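Long-range contact in dTDP-4-dehydrorhamnose reductase (Sulfolobus tokodaii, PDB 2GGS), which probably reduces dTDP-4-dehydrorhamnose using NADPH, which it binds in a Rossmann fold: residues A[108-121]-A[243-255]. Numbering follows the deposited sequence.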
# COMPACT_ATOMS: atom_id res chain seq x y z
N ASP A 108 -1.95 -5.79 4.54
CA ASP A 108 -1.96 -7.14 5.05
C ASP A 108 -1.33 -7.28 6.44
O ASP A 108 -1.62 -8.24 7.15
CB ASP A 108 -1.29 -8.08 4.02
CG ASP A 108 0.18 -7.76 3.76
OD1 ASP A 108 0.60 -6.57 3.85
OD2 ASP A 108 0.93 -8.70 3.42
N TYR A 109 -0.49 -6.30 6.86
CA TYR A 109 0.09 -6.33 8.20
C TYR A 109 -0.91 -5.98 9.32
O TYR A 109 -0.55 -5.98 10.48
CB TYR A 109 1.36 -5.43 8.31
CG TYR A 109 2.59 -6.03 7.66
CD1 TYR A 109 2.48 -7.09 6.72
CD2 TYR A 109 3.86 -5.56 7.99
CE1 TYR A 109 3.62 -7.65 6.13
CE2 TYR A 109 5.02 -6.12 7.39
CZ TYR A 109 4.88 -7.16 6.46
OH TYR A 109 5.99 -7.72 5.84
N VAL A 110 -2.16 -5.68 8.98
CA VAL A 110 -3.18 -5.65 10.05
C VAL A 110 -3.49 -7.05 10.61
O VAL A 110 -4.12 -7.13 11.65
CB VAL A 110 -4.52 -4.96 9.67
CG1 VAL A 110 -4.30 -3.51 9.13
CG2 VAL A 110 -5.35 -5.84 8.69
N PHE A 111 -3.08 -8.12 9.91
CA PHE A 111 -3.34 -9.51 10.39
C PHE A 111 -2.14 -10.11 11.12
O PHE A 111 -1.00 -9.70 10.89
CB PHE A 111 -3.74 -10.40 9.20
CG PHE A 111 -5.00 -9.94 8.52
CD1 PHE A 111 -6.25 -10.13 9.12
CD2 PHE A 111 -4.94 -9.29 7.27
CE1 PHE A 111 -7.43 -9.67 8.50
CE2 PHE A 111 -6.11 -8.87 6.61
CZ PHE A 111 -7.36 -9.05 7.24
N ASP A 112 -2.41 -11.10 11.99
CA ASP A 112 -1.33 -11.60 12.85
C ASP A 112 -0.42 -12.59 12.12
O ASP A 112 0.69 -12.87 12.57
CB ASP A 112 -1.82 -12.13 14.21
CG ASP A 112 -2.76 -13.30 14.11
OD1 ASP A 112 -2.71 -14.02 13.10
OD2 ASP A 112 -3.51 -13.54 15.10
N GLY A 113 -0.88 -13.06 10.97
CA GLY A 113 -0.08 -13.94 10.11
C GLY A 113 -0.02 -15.40 10.50
O GLY A 113 0.78 -16.15 9.93
N GLU A 114 -0.86 -15.82 11.44
CA GLU A 114 -0.89 -17.23 11.86
C GLU A 114 -1.77 -18.09 10.97
O GLU A 114 -1.68 -19.33 11.01
CB GLU A 114 -1.26 -17.33 13.36
CG GLU A 114 -0.10 -16.77 14.25
CD GLU A 114 1.22 -17.59 14.09
OE1 GLU A 114 2.19 -17.16 13.39
OE2 GLU A 114 1.28 -18.70 14.66
N LYS A 115 -2.59 -17.47 10.12
CA LYS A 115 -3.49 -18.22 9.23
C LYS A 115 -3.18 -18.10 7.73
O LYS A 115 -3.24 -19.09 7.00
CB LYS A 115 -4.95 -17.84 9.50
CG LYS A 115 -6.00 -18.60 8.65
CD LYS A 115 -7.40 -18.14 9.00
CE LYS A 115 -7.75 -16.79 8.37
NZ LYS A 115 -7.71 -16.88 6.89
N GLY A 116 -2.91 -16.88 7.25
CA GLY A 116 -2.76 -16.65 5.82
C GLY A 116 -4.09 -16.62 5.09
O GLY A 116 -5.17 -16.86 5.69
N ASN A 117 -4.00 -16.32 3.79
CA ASN A 117 -5.16 -16.30 2.93
C ASN A 117 -6.31 -15.52 3.54
O ASN A 117 -7.43 -16.00 3.65
CB ASN A 117 -5.51 -17.77 2.60
CG ASN A 117 -4.37 -18.47 1.87
OD1 ASN A 117 -3.78 -19.47 2.35
ND2 ASN A 117 -4.00 -17.91 0.72
N TYR A 118 -6.04 -14.29 4.00
CA TYR A 118 -7.06 -13.54 4.73
C TYR A 118 -8.13 -12.96 3.84
O TYR A 118 -7.81 -12.35 2.81
CB TYR A 118 -6.42 -12.41 5.55
CG TYR A 118 -5.59 -12.94 6.69
CD1 TYR A 118 -6.21 -13.33 7.88
CD2 TYR A 118 -4.20 -13.10 6.58
CE1 TYR A 118 -5.46 -13.85 8.94
CE2 TYR A 118 -3.45 -13.60 7.64
CZ TYR A 118 -4.09 -13.97 8.81
OH TYR A 118 -3.38 -14.47 9.86
N LYS A 119 -9.40 -13.15 4.22
CA LYS A 119 -10.52 -12.56 3.50
C LYS A 119 -10.97 -11.28 4.21
O LYS A 119 -10.54 -11.02 5.33
CB LYS A 119 -11.67 -13.56 3.31
CG LYS A 119 -12.13 -14.24 4.54
CD LYS A 119 -13.21 -15.33 4.19
CE LYS A 119 -12.68 -16.45 3.29
NZ LYS A 119 -11.82 -17.47 4.02
N GLU A 120 -11.83 -10.50 3.54
CA GLU A 120 -12.22 -9.17 4.04
C GLU A 120 -12.73 -9.15 5.47
O GLU A 120 -12.41 -8.25 6.25
CB GLU A 120 -13.21 -8.47 3.13
CG GLU A 120 -12.62 -8.01 1.78
CD GLU A 120 -12.50 -9.13 0.69
OE1 GLU A 120 -12.76 -10.33 0.98
OE2 GLU A 120 -12.10 -8.80 -0.44
N GLU A 121 -13.52 -10.18 5.81
CA GLU A 121 -14.19 -10.25 7.09
C GLU A 121 -13.36 -10.88 8.21
O GLU A 121 -13.79 -10.88 9.37
CB GLU A 121 -15.55 -10.96 6.92
CG GLU A 121 -15.43 -12.44 6.59
CD GLU A 121 -15.45 -12.76 5.09
OE1 GLU A 121 -15.03 -11.94 4.23
OE2 GLU A 121 -15.90 -13.87 4.77
N LYS A 243 8.34 -7.30 14.53
CA LYS A 243 8.00 -8.67 14.13
C LYS A 243 7.16 -8.59 12.87
O LYS A 243 6.30 -7.71 12.78
CB LYS A 243 7.22 -9.37 15.22
CG LYS A 243 8.05 -9.78 16.45
CD LYS A 243 7.25 -9.72 17.78
CE LYS A 243 7.35 -8.34 18.51
NZ LYS A 243 8.76 -7.86 18.72
N ARG A 244 7.44 -9.45 11.88
CA ARG A 244 6.59 -9.55 10.67
C ARG A 244 5.63 -10.72 10.83
O ARG A 244 6.00 -11.73 11.41
CB ARG A 244 7.45 -9.74 9.42
CG ARG A 244 7.91 -8.46 8.71
CD ARG A 244 8.69 -7.52 9.62
NE ARG A 244 9.30 -6.45 8.82
CZ ARG A 244 10.21 -5.60 9.31
NH1 ARG A 244 10.58 -5.69 10.58
NH2 ARG A 244 10.72 -4.65 8.53
N PRO A 245 4.39 -10.60 10.29
CA PRO A 245 3.46 -11.74 10.30
C PRO A 245 4.00 -12.88 9.45
O PRO A 245 4.57 -12.65 8.40
CB PRO A 245 2.16 -11.15 9.69
CG PRO A 245 2.60 -9.94 8.92
CD PRO A 245 3.80 -9.39 9.67
N TYR A 246 3.87 -14.11 9.95
CA TYR A 246 4.38 -15.29 9.21
C TYR A 246 3.77 -15.47 7.82
O TYR A 246 4.51 -15.59 6.84
CB TYR A 246 4.17 -16.56 10.02
CG TYR A 246 4.65 -17.79 9.29
CD1 TYR A 246 6.01 -17.98 9.04
CD2 TYR A 246 3.75 -18.72 8.80
CE1 TYR A 246 6.46 -19.10 8.34
CE2 TYR A 246 4.19 -19.86 8.10
CZ TYR A 246 5.55 -20.03 7.88
OH TYR A 246 6.01 -21.15 7.21
N ASP A 247 2.46 -15.49 7.73
CA ASP A 247 1.75 -15.60 6.47
C ASP A 247 0.68 -14.54 6.41
O ASP A 247 -0.43 -14.73 6.92
CB ASP A 247 1.12 -16.99 6.29
CG ASP A 247 0.51 -17.16 4.92
OD1 ASP A 247 0.30 -16.15 4.22
OD2 ASP A 247 0.23 -18.32 4.51
N SER A 248 1.01 -13.42 5.77
CA SER A 248 0.02 -12.32 5.65
C SER A 248 -0.65 -12.31 4.27
O SER A 248 -1.31 -11.36 3.86
CB SER A 248 0.70 -10.98 5.98
OG SER A 248 1.70 -10.69 5.03
N SER A 249 -0.54 -13.43 3.54
CA SER A 249 -1.14 -13.46 2.23
C SER A 249 -2.63 -13.12 2.34
O SER A 249 -3.27 -13.44 3.36
CB SER A 249 -0.95 -14.84 1.56
OG SER A 249 -1.48 -15.84 2.38
N LEU A 250 -3.14 -12.46 1.29
CA LEU A 250 -4.57 -12.09 1.21
C LEU A 250 -5.33 -12.93 0.22
O LEU A 250 -4.80 -13.32 -0.81
CB LEU A 250 -4.74 -10.62 0.81
CG LEU A 250 -4.02 -9.64 1.73
CD1 LEU A 250 -4.43 -8.23 1.17
CD2 LEU A 250 -4.46 -9.86 3.18
N ASP A 251 -6.59 -13.19 0.56
CA ASP A 251 -7.53 -13.81 -0.36
C ASP A 251 -8.25 -12.70 -1.10
O ASP A 251 -9.01 -11.95 -0.49
CB ASP A 251 -8.48 -14.74 0.41
CG ASP A 251 -9.52 -15.40 -0.50
OD1 ASP A 251 -9.63 -15.04 -1.68
OD2 ASP A 251 -10.25 -16.27 -0.01
N SER A 252 -7.93 -12.54 -2.38
CA SER A 252 -8.51 -11.48 -3.22
C SER A 252 -9.61 -12.04 -4.12
O SER A 252 -9.89 -11.46 -5.17
CB SER A 252 -7.45 -10.74 -4.07
OG SER A 252 -6.47 -10.05 -3.26
N SER A 253 -10.24 -13.14 -3.71
CA SER A 253 -11.26 -13.78 -4.59
C SER A 253 -12.38 -12.84 -4.98
O SER A 253 -12.82 -12.85 -6.13
CB SER A 253 -11.83 -15.07 -3.97
OG SER A 253 -10.79 -16.02 -3.74
N ARG A 254 -12.84 -12.00 -4.04
CA ARG A 254 -13.95 -11.08 -4.34
C ARG A 254 -13.58 -10.13 -5.46
O ARG A 254 -14.38 -9.87 -6.37
CB ARG A 254 -14.42 -10.32 -3.10
CG ARG A 254 -15.03 -11.22 -2.02
CD ARG A 254 -15.96 -10.41 -1.14
NE ARG A 254 -16.50 -11.22 -0.05
CZ ARG A 254 -17.79 -11.38 0.21
NH1 ARG A 254 -18.71 -10.78 -0.55
NH2 ARG A 254 -18.17 -12.15 1.25
N ALA A 255 -12.37 -9.57 -5.39
CA ALA A 255 -11.92 -8.61 -6.37
C ALA A 255 -11.66 -9.26 -7.72
O ALA A 255 -11.84 -8.62 -8.75
CB ALA A 255 -10.62 -7.88 -5.87
O HOH W 1 2.61 -14.63 12.56
O HOH W 2 -9.55 -17.31 2.44
O HOH W 3 -10.96 -9.46 -2.84
O HOH W 4 -11.84 -12.04 -1.05
O HOH W 5 -14.94 -11.85 1.72
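Y118 and L250 form a single beta bridge, the Y118 N to S249 O bond (3.0 Å) and the D251 N to Y118 O bond (2.7 Å) joining two largely irregular segments of this Rossmann-fold reductase. Residues 108-121 leave strand 101-107 of the parallel sheet, and 243-255 run along them into helix 253-258, an example of how such segments can be joined by a few hydrogen bonds. At the other end D247 N donates to G113 O in the carbonyl plane, on a lone pair. Between these points the hydroxyl of S249 takes a nearly straight bond from N117 N (169°), while its own proton goes to D247 OD1, the acceptor of an Asx turn that also receives S249 N; D247 CG lies anti to the backbone N (chi1 -174°), which carries OD1 to both donors, and R211 salt-bridges the other carboxylate oxygen. P245 lies over one face of the Y109 ring, its CD 3.8 Å from the ring centroid in a CH-pi contact, and its CB packs on G113 CA. L250 turns its CD2 back to touch D108 CB and, obliquely, F111 CE2. Toward the helix, E120 and R254 form only a long salt bridge, their planes 86° apart; E120 OE2 is also held by H206 N. D108, whose side chain is about 4 Å from the bound NADPH, accepts at OD2 from S248 OG at 2.7 Å, the hydroxyl approaching from above the carboxylate plane.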